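Local atomic coordinates of acyl-CoA dehydrogenase domain protein Tcur3481 (Thermomonospora curvata, PDB entry 6WY9), a protein that probably acts as an FAD-binding acyl-CoA dehydrogenase, or as a subunit of one. Residues Leu12-Thr21 / Val73-Ala83; Asp143-Val154 / Ala198-Arg209. All coordinates share one frame; numbering follows the deposited sequence.

Contact 1 of 2, residues Leu12-Thr21 / Val73-Ala83; sequences LQGLARQIFT and VLLEEQGRHVA
In the N-terminal helical domain of the acyl-CoA dehydrogenase fold, Phe20 and Glu77 join two helices that run the same way at 29°, their axes 9.2 Å apart. Glu77 enters as a knob among Gln13, Ala16, Arg17 and Phe20. Its chain bends at chi2 (-53°), which brings the carboxylate round to Arg17, whose guanidinium is turned steeply against it. Arg17 NE donates to Glu77 OE1 over 2.9 Å, meeting that oxygen from above the carboxylate plane; the approach of Arg17 NH2 to Glu77 OE2 is too short to be trusted in detail. Arg80 NH1 bridges to Glu77 OE2 at 2.7 Å, and Arg80 also pairs with Glu76. Arg17 NH2 lies over one face of the Arg80 guanidinium, and the two carboxylates probably offset the like charges. Toward the C-terminal end of both segments, Gln78 CA sits over one face of Phe20, 3.9 Å from the ring centroid, and Ala83 CB approaches Phe20 CD1. His81 packs against Phe20 CB and is steadied by a bond from His81 ND1 to Glu77 O of 3.0 Å. Ala16 CB meets Leu74 CD1 at 3.8 Å. With Val82 as C-prime residue, the chain beside Phe20 closes in a Schellman motif, a common way for a helix to end.

Contact 2 of 2, residues Asp143-Val154 / Ala198-Arg209; sequences DGWRLSGTKAVV and AGNLTLDAVPAR
Leu147 and Leu203 lie side by side in the antiparallel pairing that runs through the beta domain of this acyl-CoA dehydrogenase fold, with Leu147 CB 4.0 Å from Leu203 CD2. Both have CG anti to the carbonyl carbon (chi1 -48° and -58°), and they point the same way from the sheet. Leu147 CD1 continues to Ala208 CB at 3.8 Å, while the other branch of Leu203, CD1, rests against Lys151 CG. Val178 of strand 172-179 packs on Leu147 and Ala208 on the same face of the sheet.

Leu147 also marks a bend in the pairing. Val206 N donates to Leu147 O, and Leu147 N to Val206 O, but Ala205 and Val206 both face Leu147 in a G1 bulge, where Ala205 has positive phi. The displaced Ala205 N is taken up by Ser148 OG at 2.9 Å. Beyond the corner, Leu203 exchanges two bonds with Gly149: Gly149 N to Leu203 O and Leu203 N to Gly149 O. A second G1 bulge sets Val153 and Val154 against Gly199, and there Asn200 OD1 receives Val153 N at 3.0 Å, whereas Asn200 ND2 bonds to the backbone of another protein chain.

Toward solvent, Arg209, bent at chi2 and chi3, brings one guanidinium face to Asp143 O; its ion pair with the poorly ordered Asp143 is long. Arg146, held through NE by Asp141, is extended and crosses Pro207, with NH2 close to Pro207 CG. Arg146 NH2 donates to Ala205 O over 3.1 Å, with that oxygen in the guanidinium plane.

In the fold
The two contacts illustrate how an acyl-CoA dehydrogenase chain builds separate helical and beta parts in succession: both segments of contact 1 precede those of contact 2 in the chain. Their centres are 32 Å apart, on opposite sides of the chain's centre, and their nearest atoms remain about 14 Å apart. Contact 1 joins two helices of the N-terminal domain, whereas contact 2 pairs strands of the mixed sheet that follows it. Helix 215-248, which comes after the sheet, returns to pack against residues of segment 73-83. Both contacts lie away from the flavin pocket, whose residues, including Arg249, Phe259, His317 and Gly321, come later in the chain.

Contact 1 of 2, residues Leu12-Thr21 / Val73-Ala83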
loop_
_atom_site.group_PDB
_atom_site.type_symbol
_atom_site.label_atom_id
_atom_site.label_comp_id
_atom_site.label_asym_id
_atom_site.label_seq_id
_atom_site.Cartn_x
_atom_site.Cartn_y
_atom_site.Cartn_z
ATOM N N LEU B 12 5.769 17.044 -32.706
ATOM C CA LEU B 12 5.595 17.935 -31.563
ATOM C C LEU B 12 6.498 17.516 -30.411
ATOM O O LEU B 12 7.217 18.330 -29.818
ATOM C CB LEU B 12 4.127 17.907 -31.127
ATOM C CG LEU B 12 3.569 18.960 -30.175
ATOM C CD1 LEU B 12 2.076 18.764 -30.120
ATOM C CD2 LEU B 12 4.146 18.796 -28.814
ATOM N N GLN B 13 6.487 16.227 -30.101
ATOM C CA GLN B 13 7.221 15.731 -28.950
ATOM C C GLN B 13 8.735 15.929 -29.111
ATOM O O GLN B 13 9.428 16.358 -28.176
ATOM C CB GLN B 13 6.865 14.263 -28.753
ATOM C CG GLN B 13 7.600 13.605 -27.633
ATOM C CD GLN B 13 7.154 12.177 -27.452
ATOM O OE1 GLN B 13 6.448 11.862 -26.505
ATOM N NE2 GLN B 13 7.565 11.306 -28.359
ATOM N N GLY B 14 9.271 15.610 -30.287
ATOM C CA GLY B 14 10.698 15.794 -30.496
ATOM C C GLY B 14 11.120 17.246 -30.382
ATOM O O GLY B 14 12.176 17.560 -29.820
ATOM N N LEU B 15 10.310 18.153 -30.923
ATOM C CA LEU B 15 10.643 19.572 -30.857
ATOM C C LEU B 15 10.663 20.043 -29.407
ATOM O O LEU B 15 11.624 20.692 -28.960
ATOM C CB LEU B 15 9.637 20.363 -31.694
ATOM C CG LEU B 15 9.788 21.846 -31.998
ATOM C CD1 LEU B 15 11.239 22.167 -32.321
ATOM C CD2 LEU B 15 8.844 22.265 -33.173
ATOM N N ALA B 16 9.602 19.726 -28.657
ATOM C CA ALA B 16 9.560 20.125 -27.253
ATOM C C ALA B 16 10.732 19.526 -26.491
ATOM O O ALA B 16 11.385 20.209 -25.691
ATOM C CB ALA B 16 8.236 19.712 -26.615
ATOM N N ARG B 17 11.045 18.268 -26.768
ATOM C CA ARG B 17 12.149 17.619 -26.077
ATOM C C ARG B 17 13.460 18.360 -26.306
ATOM O O ARG B 17 14.247 18.540 -25.372
ATOM C CB ARG B 17 12.266 16.174 -26.536
ATOM C CG ARG B 17 13.383 15.417 -25.858
ATOM C CD ARG B 17 13.143 13.899 -26.004
ATOM N NE ARG B 17 12.021 13.415 -25.178
ATOM C CZ ARG B 17 11.346 12.274 -25.371
ATOM N NH1 ARG B 17 11.639 11.457 -26.375
ATOM N NH2 ARG B 17 10.357 11.946 -24.555
ATOM N N GLN B 18 13.721 18.787 -27.548
ATOM C CA GLN B 18 14.981 19.461 -27.825
ATOM C C GLN B 18 15.032 20.806 -27.120
ATOM O O GLN B 18 16.068 21.198 -26.567
ATOM C CB GLN B 18 15.160 19.664 -29.329
ATOM C CG GLN B 18 16.488 20.335 -29.673
ATOM C CD GLN B 18 17.684 19.445 -29.368
ATOM O OE1 GLN B 18 18.521 19.756 -28.501
ATOM N NE2 GLN B 18 17.760 18.317 -30.066
ATOM N N ILE B 19 13.925 21.546 -27.164
ATOM C CA ILE B 19 13.918 22.870 -26.556
ATOM C C ILE B 19 14.077 22.748 -25.036
ATOM O O ILE B 19 14.906 23.432 -24.416
ATOM C CB ILE B 19 12.644 23.618 -26.978
ATOM C CG1 ILE B 19 12.730 23.931 -28.485
ATOM C CG2 ILE B 19 12.351 24.900 -26.114
ATOM C CD1 ILE B 19 11.445 24.538 -28.980
ATOM N N PHE B 20 13.334 21.820 -24.429
ATOM C CA PHE B 20 13.435 21.638 -22.985
ATOM C C PHE B 20 14.816 21.143 -22.594
ATOM O O PHE B 20 15.363 21.555 -21.572
ATOM C CB PHE B 20 12.362 20.660 -22.490
ATOM C CG PHE B 20 10.961 21.228 -22.484
ATOM C CD1 PHE B 20 10.703 22.501 -21.984
ATOM C CD2 PHE B 20 9.893 20.474 -22.943
ATOM C CE1 PHE B 20 9.416 23.015 -21.952
ATOM C CE2 PHE B 20 8.601 20.993 -22.916
ATOM C CZ PHE B 20 8.360 22.255 -22.429
ATOM N N THR B 21 15.387 20.238 -23.391
ATOM C CA THR B 21 16.720 19.722 -23.123
ATOM C C THR B 21 17.776 20.819 -23.190
ATOM O O THR B 21 18.716 20.834 -22.383
ATOM C CB THR B 21 17.039 18.632 -24.131
ATOM O OG1 THR B 21 16.136 17.542 -23.935
ATOM C CG2 THR B 21 18.500 18.143 -23.949
ATOM N N VAL B 73 0.777 16.182 -24.852
ATOM C CA VAL B 73 2.098 15.764 -25.315
ATOM C C VAL B 73 3.132 16.790 -24.889
ATOM O O VAL B 73 4.194 16.446 -24.359
ATOM C CB VAL B 73 2.086 15.548 -26.847
ATOM C CG1 VAL B 73 3.486 15.366 -27.415
ATOM C CG2 VAL B 73 1.258 14.332 -27.185
ATOM N N LEU B 74 2.813 18.075 -25.069
ATOM C CA LEU B 74 3.731 19.130 -24.647
ATOM C C LEU B 74 3.940 19.134 -23.130
ATOM O O LEU B 74 5.071 19.311 -22.661
ATOM C CB LEU B 74 3.210 20.489 -25.109
ATOM C CG LEU B 74 3.981 21.724 -24.652
ATOM C CD1 LEU B 74 5.406 21.797 -25.287
ATOM C CD2 LEU B 74 3.178 23.001 -24.969
ATOM N N LEU B 75 2.860 18.988 -22.343
ATOM C CA LEU B 75 2.991 19.014 -20.885
ATOM C C LEU B 75 3.789 17.824 -20.370
ATOM O O LEU B 75 4.475 17.923 -19.336
ATOM C CB LEU B 75 1.592 19.038 -20.214
ATOM C CG LEU B 75 0.819 20.348 -20.452
ATOM C CD1 LEU B 75 -0.551 20.348 -19.744
ATOM C CD2 LEU B 75 1.684 21.582 -20.050
ATOM N N GLU B 76 3.621 16.664 -21.012
ATOM C CA GLU B 76 4.365 15.502 -20.580
ATOM C C GLU B 76 5.864 15.710 -20.800
ATOM O O GLU B 76 6.680 15.410 -19.913
ATOM C CB GLU B 76 3.860 14.247 -21.300
ATOM C CG GLU B 76 4.659 13.020 -20.909
ATOM C CD GLU B 76 4.208 11.723 -21.597
ATOM O OE1 GLU B 76 3.260 11.741 -22.410
ATOM O OE2 GLU B 76 4.824 10.669 -21.315
ATOM N N GLU B 77 6.258 16.226 -21.964
ATOM C CA GLU B 77 7.673 16.572 -22.132
ATOM C C GLU B 77 8.113 17.626 -21.135
ATOM O O GLU B 77 9.250 17.592 -20.663
ATOM C CB GLU B 77 7.980 17.108 -23.535
ATOM C CG GLU B 77 8.241 16.044 -24.511
ATOM C CD GLU B 77 9.317 15.040 -24.088
ATOM O OE1 GLU B 77 10.477 15.372 -23.716
ATOM O OE2 GLU B 77 8.974 13.881 -24.185
ATOM N N GLN B 78 7.270 18.621 -20.872
ATOM C CA GLN B 78 7.666 19.623 -19.892
ATOM C C GLN B 78 7.957 18.982 -18.537
ATOM O O GLN B 78 8.989 19.268 -17.910
ATOM C CB GLN B 78 6.608 20.716 -19.748
ATOM C CG GLN B 78 6.916 21.548 -18.500
ATOM C CD GLN B 78 5.822 22.473 -18.074
ATOM O OE1 GLN B 78 4.621 22.235 -18.324
ATOM N NE2 GLN B 78 6.205 23.525 -17.364
ATOM N N GLY B 79 7.068 18.096 -18.064
ATOM C CA GLY B 79 7.316 17.450 -16.779
ATOM C C GLY B 79 8.557 16.578 -16.776
ATOM O O GLY B 79 9.254 16.478 -15.759
ATOM N N ARG B 80 8.872 15.950 -17.914
ATOM C CA ARG B 80 10.089 15.136 -17.990
ATOM C C ARG B 80 11.344 15.922 -17.614
ATOM O O ARG B 80 12.335 15.341 -17.147
ATOM C CB ARG B 80 10.241 14.600 -19.401
ATOM C CG ARG B 80 10.123 13.148 -19.519
ATOM C CD ARG B 80 10.143 12.783 -20.976
ATOM N NE ARG B 80 9.391 11.563 -21.202
ATOM C CZ ARG B 80 8.187 11.512 -21.760
ATOM N NH1 ARG B 80 7.572 12.621 -22.184
ATOM N NH2 ARG B 80 7.600 10.327 -21.910
ATOM N N HIS B 81 11.320 17.231 -17.837
ATOM C CA HIS B 81 12.467 18.119 -17.624
ATOM C C HIS B 81 12.264 19.140 -16.512
ATOM O O HIS B 81 13.088 20.047 -16.389
ATOM C CB HIS B 81 12.755 18.879 -18.918
ATOM C CG HIS B 81 13.122 17.970 -20.036
ATOM N ND1 HIS B 81 12.201 17.547 -20.970
ATOM C CD2 HIS B 81 14.278 17.341 -20.324
ATOM C CE1 HIS B 81 12.790 16.718 -21.814
ATOM N NE2 HIS B 81 14.050 16.569 -21.438
ATOM N N VAL B 82 11.159 19.038 -15.751
ATOM C CA VAL B 82 10.763 20.000 -14.721
ATOM C C VAL B 82 11.048 21.420 -15.237
ATOM O O VAL B 82 11.705 22.222 -14.577
ATOM C CB VAL B 82 11.434 19.668 -13.355
ATOM C CG1 VAL B 82 10.818 18.308 -12.779
ATOM C CG2 VAL B 82 12.951 19.491 -13.451
ATOM N N ALA B 83 10.572 21.731 -16.438
ATOM C CA ALA B 83 10.999 22.971 -17.095
ATOM C C ALA B 83 10.156 24.132 -16.578
ATOM O O ALA B 83 8.915 24.048 -16.603
ATOM C CB ALA B 83 10.870 22.877 -18.607
#

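Contact 2 of 2, residues Asp143-Val154 / Ala198-Arg209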
loop_
_atom_site.group_PDB
_atom_site.type_symbol
_atom_site.label_atom_id
_atom_site.label_comp_id
_atom_site.label_asym_id
_atom_site.label_seq_id
_atom_site.Cartn_x
_atom_site.Cartn_y
_atom_site.Cartn_z
ATOM N N ASP B 143 -23.966 44.402 -17.970
ATOM C CA ASP B 143 -23.578 43.192 -18.691
ATOM C C ASP B 143 -22.262 42.596 -18.186
ATOM O O ASP B 143 -21.694 41.716 -18.845
ATOM C CB ASP B 143 -23.496 43.473 -20.197
ATOM C CG ASP B 143 -22.696 44.722 -20.521
ATOM O OD1 ASP B 143 -22.259 44.860 -21.685
ATOM O OD2 ASP B 143 -22.496 45.562 -19.615
ATOM N N GLY B 144 -21.775 43.045 -17.032
ATOM C CA GLY B 144 -20.582 42.473 -16.451
ATOM C C GLY B 144 -20.816 41.931 -15.058
ATOM O O GLY B 144 -21.959 41.695 -14.640
ATOM N N TRP B 145 -19.731 41.760 -14.319
ATOM C CA TRP B 145 -19.778 41.160 -12.997
ATOM C C TRP B 145 -18.760 41.852 -12.108
ATOM O O TRP B 145 -17.750 42.375 -12.585
ATOM C CB TRP B 145 -19.474 39.649 -13.055
ATOM C CG TRP B 145 -20.452 38.899 -13.879
ATOM C CD1 TRP B 145 -20.469 38.793 -15.229
ATOM C CD2 TRP B 145 -21.577 38.168 -13.402
ATOM N NE1 TRP B 145 -21.540 38.040 -15.632
ATOM C CE2 TRP B 145 -22.237 37.639 -14.528
ATOM C CE3 TRP B 145 -22.090 37.905 -12.129
ATOM C CZ2 TRP B 145 -23.395 36.874 -14.428
ATOM C CZ3 TRP B 145 -23.238 37.135 -12.024
ATOM C CH2 TRP B 145 -23.879 36.630 -13.170
ATOM N N ARG B 146 -19.019 41.822 -10.801
ATOM C CA ARG B 146 -17.990 42.152 -9.826
ATOM C C ARG B 146 -17.804 40.985 -8.868
ATOM O O ARG B 146 -18.787 40.420 -8.367
ATOM C CB ARG B 146 -18.338 43.439 -9.089
ATOM C CG ARG B 146 -18.359 44.604 -10.027
ATOM C CD ARG B 146 -18.477 45.907 -9.306
ATOM N NE ARG B 146 -18.519 47.021 -10.245
ATOM C CZ ARG B 146 -17.444 47.638 -10.718
ATOM N NH1 ARG B 146 -17.570 48.653 -11.569
ATOM N NH2 ARG B 146 -16.242 47.251 -10.337
ATOM N N LEU B 147 -16.533 40.636 -8.635
ATOM C CA LEU B 147 -16.092 39.492 -7.855
ATOM C C LEU B 147 -15.490 39.952 -6.536
ATOM O O LEU B 147 -14.659 40.871 -6.504
ATOM C CB LEU B 147 -15.018 38.681 -8.607
ATOM C CG LEU B 147 -15.274 38.311 -10.076
ATOM C CD1 LEU B 147 -14.147 37.468 -10.666
ATOM C CD2 LEU B 147 -16.624 37.611 -10.236
ATOM N N SER B 148 -15.892 39.289 -5.453
ATOM C CA SER B 148 -15.356 39.567 -4.128
ATOM C C SER B 148 -15.060 38.257 -3.423
ATOM O O SER B 148 -15.940 37.404 -3.295
ATOM C CB SER B 148 -16.323 40.399 -3.287
ATOM O OG SER B 148 -16.314 41.748 -3.704
ATOM N N GLY B 149 -13.838 38.127 -2.937
ATOM C CA GLY B 149 -13.411 36.934 -2.242
ATOM C C GLY B 149 -11.897 36.877 -2.282
ATOM O O GLY B 149 -11.233 37.881 -2.565
ATOM N N THR B 150 -11.373 35.688 -2.006
ATOM C CA THR B 150 -9.937 35.437 -2.073
ATOM C C THR B 150 -9.728 34.110 -2.763
ATOM O O THR B 150 -10.529 33.187 -2.574
ATOM C CB THR B 150 -9.323 35.340 -0.692
ATOM O OG1 THR B 150 -10.018 34.301 -0.019
ATOM C CG2 THR B 150 -9.541 36.611 0.099
ATOM N N LYS B 151 -8.643 33.993 -3.524
ATOM C CA LYS B 151 -8.260 32.711 -4.106
ATOM C C LYS B 151 -6.857 32.359 -3.638
ATOM O O LYS B 151 -6.029 33.246 -3.380
ATOM C CB LYS B 151 -8.290 32.732 -5.641
ATOM C CG LYS B 151 -9.520 33.385 -6.233
ATOM C CD LYS B 151 -10.832 32.607 -5.906
ATOM C CE LYS B 151 -10.908 31.242 -6.639
ATOM N NZ LYS B 151 -12.189 30.567 -6.308
ATOM N N ALA B 152 -6.594 31.069 -3.520
ATOM C CA ALA B 152 -5.351 30.592 -2.937
ATOM C C ALA B 152 -4.330 30.228 -4.012
ATOM O O ALA B 152 -4.650 29.532 -4.982
ATOM C CB ALA B 152 -5.623 29.359 -2.049
ATOM N N VAL B 153 -3.070 30.616 -3.773
ATOM C CA VAL B 153 -1.926 30.044 -4.479
ATOM C C VAL B 153 -2.204 29.943 -5.974
ATOM O O VAL B 153 -2.105 28.867 -6.581
ATOM C CB VAL B 153 -1.494 28.661 -3.911
ATOM C CG1 VAL B 153 -0.827 28.806 -2.523
ATOM C CG2 VAL B 153 -2.635 27.616 -3.880
ATOM N N VAL B 154 -2.494 31.075 -6.585
ATOM C CA VAL B 154 -2.640 31.147 -8.035
ATOM C C VAL B 154 -1.285 30.938 -8.692
ATOM O O VAL B 154 -0.337 31.671 -8.378
ATOM C CB VAL B 154 -3.240 32.510 -8.426
ATOM C CG1 VAL B 154 -3.348 32.630 -9.940
ATOM C CG2 VAL B 154 -4.572 32.671 -7.697
ATOM N N ALA B 198 3.634 31.703 -6.577
ATOM C CA ALA B 198 2.182 31.803 -6.703
ATOM C C ALA B 198 1.696 33.120 -6.094
ATOM O O ALA B 198 2.473 33.894 -5.521
ATOM C CB ALA B 198 1.502 30.594 -6.041
ATOM N N GLY B 199 0.396 33.390 -6.217
ATOM C CA GLY B 199 -0.173 34.592 -5.619
ATOM C C GLY B 199 -1.432 34.233 -4.828
ATOM O O GLY B 199 -2.283 33.488 -5.328
ATOM N N ASN B 200 -1.537 34.688 -3.581
ATOM C CA ASN B 200 -2.810 34.635 -2.854
ATOM C C ASN B 200 -3.577 35.892 -3.258
ATOM O O ASN B 200 -3.120 37.010 -3.017
ATOM C CB ASN B 200 -2.598 34.545 -1.342
ATOM C CG ASN B 200 -1.787 33.297 -0.928
ATOM O OD1 ASN B 200 -1.867 32.256 -1.574
ATOM N ND2 ASN B 200 -1.023 33.400 0.159
ATOM N N LEU B 201 -4.707 35.697 -3.932
ATOM C CA LEU B 201 -5.407 36.740 -4.670
ATOM C C LEU B 201 -6.530 37.325 -3.812
ATOM O O LEU B 201 -7.347 36.570 -3.270
ATOM C CB LEU B 201 -5.986 36.113 -5.941
ATOM C CG LEU B 201 -5.732 36.602 -7.367
ATOM C CD1 LEU B 201 -6.914 36.138 -8.251
ATOM C CD2 LEU B 201 -5.500 38.141 -7.433
ATOM N N THR B 202 -6.570 38.652 -3.663
ATOM C CA THR B 202 -7.703 39.321 -3.019
ATOM C C THR B 202 -8.491 40.087 -4.076
ATOM O O THR B 202 -7.914 40.877 -4.838
ATOM C CB THR B 202 -7.266 40.277 -1.890
ATOM O OG1 THR B 202 -6.731 39.533 -0.789
ATOM C CG2 THR B 202 -8.459 41.066 -1.364
ATOM N N LEU B 203 -9.809 39.866 -4.115
ATOM C CA LEU B 203 -10.692 40.518 -5.073
ATOM C C LEU B 203 -11.711 41.349 -4.308
ATOM O O LEU B 203 -12.513 40.811 -3.541
ATOM C CB LEU B 203 -11.398 39.491 -5.956
ATOM C CG LEU B 203 -10.488 38.572 -6.754
ATOM C CD1 LEU B 203 -10.471 37.220 -6.112
ATOM C CD2 LEU B 203 -11.024 38.447 -8.166
ATOM N N ASP B 204 -11.689 42.655 -4.511
ATOM C CA ASP B 204 -12.655 43.520 -3.840
ATOM C C ASP B 204 -13.495 44.163 -4.943
ATOM O O ASP B 204 -13.099 45.176 -5.532
ATOM C CB ASP B 204 -11.920 44.512 -2.958
ATOM C CG ASP B 204 -12.823 45.542 -2.347
ATOM O OD1 ASP B 204 -14.065 45.440 -2.455
ATOM O OD2 ASP B 204 -12.257 46.489 -1.763
ATOM N N ALA B 205 -14.634 43.530 -5.239
ATOM C CA ALA B 205 -15.580 44.020 -6.237
ATOM C C ALA B 205 -14.876 44.244 -7.574
ATOM O O ALA B 205 -15.003 45.297 -8.209
ATOM C CB ALA B 205 -16.273 45.295 -5.752
ATOM N N VAL B 206 -14.130 43.235 -8.000
ATOM C CA VAL B 206 -13.265 43.352 -9.179
ATOM C C VAL B 206 -14.115 43.200 -10.439
ATOM O O VAL B 206 -14.864 42.222 -10.554
ATOM C CB VAL B 206 -12.162 42.292 -9.151
ATOM C CG1 VAL B 206 -11.307 42.426 -10.405
ATOM C CG2 VAL B 206 -11.293 42.370 -7.873
ATOM N N PRO B 207 -13.994 44.095 -11.410
ATOM C CA PRO B 207 -14.736 43.922 -12.669
ATOM C C PRO B 207 -14.318 42.653 -13.401
ATOM O O PRO B 207 -13.129 42.309 -13.461
ATOM C CB PRO B 207 -14.372 45.176 -13.466
ATOM C CG PRO B 207 -13.911 46.158 -12.436
ATOM C CD PRO B 207 -13.248 45.363 -11.362
ATOM N N ALA B 208 -15.310 41.946 -13.950
ATOM C CA ALA B 208 -15.031 40.697 -14.653
ATOM C C ALA B 208 -16.090 40.443 -15.707
ATOM O O ALA B 208 -17.184 41.012 -15.668
ATOM C CB ALA B 208 -14.979 39.479 -13.721
ATOM N N ARG B 209 -15.753 39.546 -16.628
ATOM C CA ARG B 209 -16.627 39.145 -17.720
ATOM C C ARG B 209 -16.770 37.636 -17.680
ATOM O O ARG B 209 -15.773 36.922 -17.537
ATOM C CB ARG B 209 -16.049 39.565 -19.069
ATOM C CG ARG B 209 -15.640 41.020 -19.146
ATOM C CD ARG B 209 -16.862 41.909 -19.106
ATOM N NE ARG B 209 -17.694 41.730 -20.292
ATOM C CZ ARG B 209 -18.731 42.506 -20.608
ATOM N NH1 ARG B 209 -19.068 43.523 -19.826
ATOM N NH2 ARG B 209 -19.428 42.265 -21.712
HETATM O O HOH W 1 -15.907 43.537 -1.728
#